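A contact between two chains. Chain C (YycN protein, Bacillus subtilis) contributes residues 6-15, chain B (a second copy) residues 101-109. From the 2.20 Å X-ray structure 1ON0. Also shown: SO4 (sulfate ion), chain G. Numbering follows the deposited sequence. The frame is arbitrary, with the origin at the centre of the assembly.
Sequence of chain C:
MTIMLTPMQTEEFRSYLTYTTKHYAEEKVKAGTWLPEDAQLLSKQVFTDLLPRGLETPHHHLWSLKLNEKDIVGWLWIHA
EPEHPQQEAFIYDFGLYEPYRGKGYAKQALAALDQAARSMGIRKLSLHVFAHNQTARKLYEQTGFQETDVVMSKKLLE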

ATOM      1  N   THR C   6      -2.155  -8.488   5.330  1.00 37.14           N
ATOM      2  CA  THR C   6      -1.404  -7.242   5.435  1.00 35.79           C
ATOM      3  C   THR C   6      -2.162  -6.167   4.649  1.00 34.95           C
ATOM      4  O   THR C   6      -2.687  -6.433   3.570  1.00 37.38           O
ATOM      5  CB  THR C   6       0.034  -7.421   4.906  1.00 30.80           C
ATOM      6  OG1 THR C   6       0.808  -6.264   5.243  1.00 30.86           O
ATOM      7  CG2 THR C   6       0.048  -7.632   3.394  1.00 28.96           C
ATOM      8  N   PRO C   7      -2.250  -4.942   5.190  1.00 36.26           N
ATOM      9  CA  PRO C   7      -2.983  -3.900   4.460  1.00 35.23           C
ATOM     10  C   PRO C   7      -2.528  -3.720   3.016  1.00 36.46           C
ATOM     11  O   PRO C   7      -1.349  -3.454   2.741  1.00 38.70           O
ATOM     12  CB  PRO C   7      -2.775  -2.655   5.319  1.00 27.13           C
ATOM     13  CG  PRO C   7      -1.493  -2.928   6.038  1.00 27.77           C
ATOM     14  CD  PRO C   7      -1.589  -4.388   6.384  1.00 28.28           C
HETATM   15  N   MSE C   8      -3.463  -3.876   2.083  1.00 32.33           N
HETATM   16  CA  MSE C   8      -3.131  -3.737   0.670  1.00 29.87           C
HETATM   17  C   MSE C   8      -2.607  -2.328   0.366  1.00 29.82           C
HETATM   18  O   MSE C   8      -3.129  -1.336   0.868  1.00 29.93           O
HETATM   19  CB  MSE C   8      -4.357  -4.057  -0.189  1.00 24.90           C
HETATM   20  CG  MSE C   8      -4.076  -3.999  -1.682  1.00 23.91           C
HETATM   21 SE   MSE C   8      -5.599  -4.547  -2.715  1.00 23.17          SE
HETATM   22  CE  MSE C   8      -6.708  -3.046  -2.398  1.00 20.91           C
ATOM     23  N   GLN C   9      -1.571  -2.254  -0.460  1.00 28.34           N
ATOM     24  CA  GLN C   9      -0.949  -0.986  -0.818  1.00 26.98           C
ATOM     25  C   GLN C   9      -1.614  -0.301  -2.006  1.00 26.49           C
ATOM     26  O   GLN C   9      -2.303  -0.946  -2.790  1.00 25.40           O
ATOM     27  CB  GLN C   9       0.544  -1.220  -1.082  1.00 25.35           C
ATOM     28  CG  GLN C   9       1.288  -1.698   0.167  1.00 23.83           C
ATOM     29  CD  GLN C   9       1.190  -0.688   1.318  1.00 25.43           C
ATOM     30  OE1 GLN C   9       1.801   0.388   1.289  1.00 25.03           O
ATOM     31  NE2 GLN C   9       0.422  -1.038   2.333  1.00 22.04           N
ATOM     32  N   THR C  10      -1.388   1.000  -2.154  1.00 21.65           N
ATOM     33  CA  THR C  10      -2.024   1.741  -3.233  1.00 21.77           C
ATOM     34  C   THR C  10      -1.706   1.247  -4.643  1.00 22.84           C
ATOM     35  O   THR C  10      -2.601   1.175  -5.482  1.00 22.05           O
ATOM     36  CB  THR C  10      -1.734   3.262  -3.115  1.00 27.14           C
ATOM     37  OG1 THR C  10      -2.394   3.952  -4.184  1.00 27.76           O
ATOM     38  CG2 THR C  10      -0.232   3.542  -3.180  1.00 29.20           C
ATOM     39  N   GLU C  11      -0.457   0.893  -4.928  1.00 27.69           N
ATOM     40  CA  GLU C  11      -0.165   0.404  -6.274  1.00 27.57           C
ATOM     41  C   GLU C  11      -0.808  -0.969  -6.468  1.00 28.56           C
ATOM     42  O   GLU C  11      -1.350  -1.252  -7.529  1.00 27.20           O
ATOM     43  CB  GLU C  11       1.347   0.337  -6.543  1.00 28.03           C
ATOM     44  CG  GLU C  11       1.994   1.707  -6.728  1.00 30.71           C
ATOM     45  CD  GLU C  11       1.360   2.522  -7.860  1.00 33.70           C
ATOM     46  OE1 GLU C  11       1.411   3.766  -7.791  1.00 34.60           O
ATOM     47  OE2 GLU C  11       0.827   1.927  -8.824  1.00 32.85           O
ATOM     48  N   GLU C  12      -0.760  -1.815  -5.443  1.00 27.23           N
ATOM     49  CA  GLU C  12      -1.373  -3.128  -5.559  1.00 29.01           C
ATOM     50  C   GLU C  12      -2.865  -2.968  -5.867  1.00 29.03           C
ATOM     51  O   GLU C  12      -3.399  -3.626  -6.763  1.00 27.60           O
ATOM     52  CB  GLU C  12      -1.179  -3.928  -4.274  1.00 34.89           C
ATOM     53  CG  GLU C  12      -0.485  -5.260  -4.503  1.00 40.26           C
ATOM     54  CD  GLU C  12      -1.361  -6.269  -5.236  1.00 40.42           C
ATOM     55  OE1 GLU C  12      -1.811  -5.990  -6.358  1.00 39.93           O
ATOM     56  OE2 GLU C  12      -1.601  -7.352  -4.678  1.00 45.05           O
ATOM     57  N   PHE C  13      -3.523  -2.081  -5.126  1.00 31.33           N
ATOM     58  CA  PHE C  13      -4.942  -1.786  -5.304  1.00 32.64           C
ATOM     59  C   PHE C  13      -5.194  -1.319  -6.742  1.00 36.20           C
ATOM     60  O   PHE C  13      -6.237  -1.621  -7.337  1.00 35.85           O
ATOM     61  CB  PHE C  13      -5.357  -0.691  -4.314  1.00 28.03           C
ATOM     62  CG  PHE C  13      -6.777  -0.200  -4.486  1.00 24.49           C
ATOM     63  CD1 PHE C  13      -7.858  -1.038  -4.271  1.00 23.51           C
ATOM     64  CD2 PHE C  13      -7.023   1.138  -4.807  1.00 26.74           C
ATOM     65  CE1 PHE C  13      -9.167  -0.554  -4.382  1.00 24.93           C
ATOM     66  CE2 PHE C  13      -8.322   1.638  -4.926  1.00 22.13           C
ATOM     67  CZ  PHE C  13      -9.397   0.789  -4.704  1.00 23.05           C
ATOM     68  N   ARG C  14      -4.235  -0.584  -7.300  1.00 37.96           N
ATOM     69  CA  ARG C  14      -4.371  -0.089  -8.663  1.00 38.35           C
ATOM     70  C   ARG C  14      -4.423  -1.286  -9.594  1.00 37.21           C
ATOM     71  O   ARG C  14      -5.320  -1.404 -10.417  1.00 38.17           O
ATOM     72  CB  ARG C  14      -3.182   0.806  -9.032  1.00 53.89           C
ATOM     73  CG  ARG C  14      -3.349   1.577 -10.348  1.00 59.03           C
ATOM     74  CD  ARG C  14      -4.281   2.789 -10.213  1.00 66.20           C
ATOM     75  NE  ARG C  14      -3.687   3.880  -9.431  1.00 72.62           N
ATOM     76  CZ  ARG C  14      -4.255   5.071  -9.241  1.00 75.01           C
ATOM     77  NH1 ARG C  14      -5.441   5.344  -9.774  1.00 76.60           N
ATOM     78  NH2 ARG C  14      -3.644   5.992  -8.507  1.00 75.77           N
ATOM     79  N   SER C  15      -3.453  -2.178  -9.455  1.00 31.33           N
ATOM     80  CA  SER C  15      -3.405  -3.358 -10.292  1.00 29.78           C
ATOM     81  C   SER C  15      -4.553  -4.298  -9.945  1.00 28.83           C
ATOM     82  O   SER C  15      -5.174  -4.894 -10.826  1.00 27.95           O
ATOM     83  CB  SER C  15      -2.067  -4.063 -10.098  1.00 41.10           C
ATOM     84  OG  SER C  15      -1.007  -3.168 -10.374  1.00 42.72           O
TER
HETATM   85  S   SO4 G 400       3.766   5.646   3.061  1.00 30.84           S
HETATM   86  O1  SO4 G 400       5.044   5.676   2.340  1.00 30.56           O
HETATM   87  O2  SO4 G 400       3.208   4.279   3.019  1.00 33.93           O
HETATM   88  O3  SO4 G 400       2.813   6.586   2.420  1.00 30.84           O
HETATM   89  O4  SO4 G 400       3.965   6.027   4.459  1.00 31.32           O
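Chain B (101-109) RGKGYAKQA

Chain B approaches chain C as a glycine-rich loop, residues 101 to 104, that turns into a helix at B:Tyr105. C:Gln9 is at the N-cap position of a helix that starts at C:Thr10; B:Gly104 likewise occupies the N-cap position, right before the helix. The two helices cross nearly at right angles, 83° between their N-to-C directions, with axes no nearer than 11.0 Å. The nearest CA pairs lie just before and at the helix starts: the CA of C:Gln9 is 4.8 Å from the CA of B:Lys103, and the CA of C:Thr10 is 5.7 Å from the CA of B:Gly104.

B:Arg101, in an extended conformation (phi/psi -88/162), stays out of reach of this stretch of chain C, and its guanidinium is hydrogen-bonded elsewhere in the structure. B:Gly102 has a positive phi of 78°, which favours glycine. Its carbonyl O accepts a hydrogen bond from NE2 of C:Gln9 at 3.0 Å. The same NE2 also donates to the O of C:Pro7, again at 3.0 Å: one hydrogen bond joins the chains, while the other holds the amide against its own backbone.

B:Lys103 supplies the backbone link: its O accepts from the N of C:Thr10 at 2.8 Å, nearly straight at 165°. An amide in the first turn of a helix has no carbonyl of its own helix to bond, and here the other chain provides one. The lysine's methylene groups pack on chain C, with CD 3.9 Å from the O of C:Met8 and CE 4.3 Å from CB of C:Pro7, while its NZ is satisfied elsewhere.

B:Gly104 again has positive phi, 89°, and a CB would be jammed against the preceding carbonyl O and lie only 3.1 Å from CG2 of C:Thr10. Without one, the threonine methyl CG2 comes to 3.3 Å from the O of B:Gly104. The glycine's N donates to O2 of the sulfate at 2.8 Å; the ion also accepts from the N of B:Gly102 (O4, 3.1 Å) and the N of B:Ala106 (O3, 3.0 Å), an anion held by backbone amides at the start of a helix.

B:Tyr105 brings CE1 of its ring to 3.8 Å from CB of C:Thr10, giving the buried threonine an apolar neighbour. B:Ala106 makes no contact with this stretch of chain C. B:Gln108, one turn beyond B:Gly104, points toward chain C, and its long polar side chain extends to C:Thr10 and C:Glu11, while B:Ala109 is out of reach.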

ATOM      1  N   ARG B 101      -0.680   7.051   6.464  1.00 26.49           N
ATOM      2  CA  ARG B 101       0.661   6.522   6.212  1.00 26.62           C
ATOM      3  C   ARG B 101       0.561   5.004   6.111  1.00 25.96           C
ATOM      4  O   ARG B 101      -0.421   4.421   6.563  1.00 27.28           O
ATOM      5  CB  ARG B 101       1.604   6.857   7.369  1.00 26.11           C
ATOM      6  CG  ARG B 101       1.848   8.317   7.581  1.00 28.39           C
ATOM      7  CD  ARG B 101       2.659   8.530   8.836  1.00 28.53           C
ATOM      8  NE  ARG B 101       2.657   9.934   9.205  1.00 29.96           N
ATOM      9  CZ  ARG B 101       3.122  10.415  10.353  1.00 30.89           C
ATOM     10  NH1 ARG B 101       3.637   9.602  11.268  1.00 27.80           N
ATOM     11  NH2 ARG B 101       3.061  11.721  10.592  1.00 31.65           N
ATOM     12  N   GLY B 102       1.581   4.374   5.531  1.00 27.22           N
ATOM     13  CA  GLY B 102       1.601   2.925   5.399  1.00 26.46           C
ATOM     14  C   GLY B 102       0.741   2.373   4.276  1.00 27.86           C
ATOM     15  O   GLY B 102       0.266   1.238   4.349  1.00 29.68           O
ATOM     16  N   LYS B 103       0.550   3.166   3.226  1.00 26.36           N
ATOM     17  CA  LYS B 103      -0.271   2.749   2.098  1.00 24.35           C
ATOM     18  C   LYS B 103       0.432   3.026   0.782  1.00 24.04           C
ATOM     19  O   LYS B 103      -0.031   2.599  -0.280  1.00 21.33           O
ATOM     20  CB  LYS B 103      -1.616   3.488   2.119  1.00 27.28           C
ATOM     21  CG  LYS B 103      -2.533   3.137   3.288  1.00 28.87           C
ATOM     22  CD  LYS B 103      -2.839   1.641   3.333  1.00 30.74           C
ATOM     23  CE  LYS B 103      -3.914   1.329   4.361  1.00 32.70           C
ATOM     24  NZ  LYS B 103      -5.217   1.946   3.956  1.00 33.21           N
ATOM     25  N   GLY B 104       1.543   3.759   0.857  1.00 18.60           N
ATOM     26  CA  GLY B 104       2.289   4.072  -0.342  1.00 18.29           C
ATOM     27  C   GLY B 104       1.827   5.352  -1.005  1.00 20.35           C
ATOM     28  O   GLY B 104       2.180   5.629  -2.157  1.00 22.60           O
ATOM     29  N   TYR B 105       1.024   6.140  -0.296  1.00 20.78           N
ATOM     30  CA  TYR B 105       0.557   7.399  -0.870  1.00 19.99           C
ATOM     31  C   TYR B 105       1.701   8.408  -0.936  1.00 20.42           C
ATOM     32  O   TYR B 105       1.727   9.255  -1.827  1.00 23.19           O
ATOM     33  CB  TYR B 105      -0.587   8.014  -0.040  1.00 15.81           C
ATOM     34  CG  TYR B 105      -1.844   7.173   0.048  1.00 14.25           C
ATOM     35  CD1 TYR B 105      -2.379   6.555  -1.079  1.00 16.07           C
ATOM     36  CD2 TYR B 105      -2.502   7.012   1.256  1.00 14.03           C
ATOM     37  CE1 TYR B 105      -3.546   5.789  -1.004  1.00 15.85           C
ATOM     38  CE2 TYR B 105      -3.670   6.253   1.342  1.00 15.87           C
ATOM     39  CZ  TYR B 105      -4.182   5.642   0.200  1.00 16.14           C
ATOM     40  OH  TYR B 105      -5.314   4.865   0.280  1.00 19.96           O
ATOM     41  N   ALA B 106       2.644   8.319  -0.000  1.00 21.63           N
ATOM     42  CA  ALA B 106       3.761   9.273   0.036  1.00 22.90           C
ATOM     43  C   ALA B 106       4.483   9.284  -1.299  1.00 24.06           C
ATOM     44  O   ALA B 106       4.697  10.353  -1.874  1.00 26.43           O
ATOM     45  CB  ALA B 106       4.726   8.933   1.152  1.00 11.68           C
ATOM     46  N   LYS B 107       4.859   8.108  -1.796  1.00 17.44           N
ATOM     47  CA  LYS B 107       5.518   8.066  -3.074  1.00 16.01           C
ATOM     48  C   LYS B 107       4.605   8.633  -4.157  1.00 16.37           C
ATOM     49  O   LYS B 107       5.054   9.391  -5.001  1.00 17.77           O
ATOM     50  CB  LYS B 107       5.944   6.648  -3.427  1.00 22.52           C
ATOM     51  CG  LYS B 107       6.427   6.500  -4.857  1.00 24.01           C
ATOM     52  CD  LYS B 107       7.011   5.112  -5.077  1.00 32.71           C
ATOM     53  CE  LYS B 107       7.174   4.787  -6.561  1.00 34.12           C
ATOM     54  NZ  LYS B 107       8.101   5.719  -7.266  1.00 39.79           N
ATOM     55  N   GLN B 108       3.331   8.276  -4.149  1.00 15.59           N
ATOM     56  CA  GLN B 108       2.435   8.807  -5.174  1.00 17.95           C
ATOM     57  C   GLN B 108       2.298  10.320  -5.028  1.00 18.75           C
ATOM     58  O   GLN B 108       2.142  11.036  -6.019  1.00 19.68           O
ATOM     59  CB  GLN B 108       1.045   8.160  -5.101  1.00 20.88           C
ATOM     60  CG  GLN B 108       1.000   6.744  -5.662  1.00 23.85           C
ATOM     61  CD  GLN B 108      -0.364   6.095  -5.511  1.00 25.78           C
ATOM     62  OE1 GLN B 108      -0.629   5.039  -6.095  1.00 27.44           O
ATOM     63  NE2 GLN B 108      -1.244   6.727  -4.730  1.00 21.96           N
ATOM     64  N   ALA B 109       2.355  10.802  -3.791  1.00 20.48           N
ATOM     65  CA  ALA B 109       2.243  12.231  -3.526  1.00 21.35           C
ATOM     66  C   ALA B 109       3.482  12.929  -4.062  1.00 23.95           C
ATOM     67  O   ALA B 109       3.438  14.101  -4.436  1.00 24.08           O
ATOM     68  CB  ALA B 109       2.115  12.474  -2.039  1.00 19.66           C
TER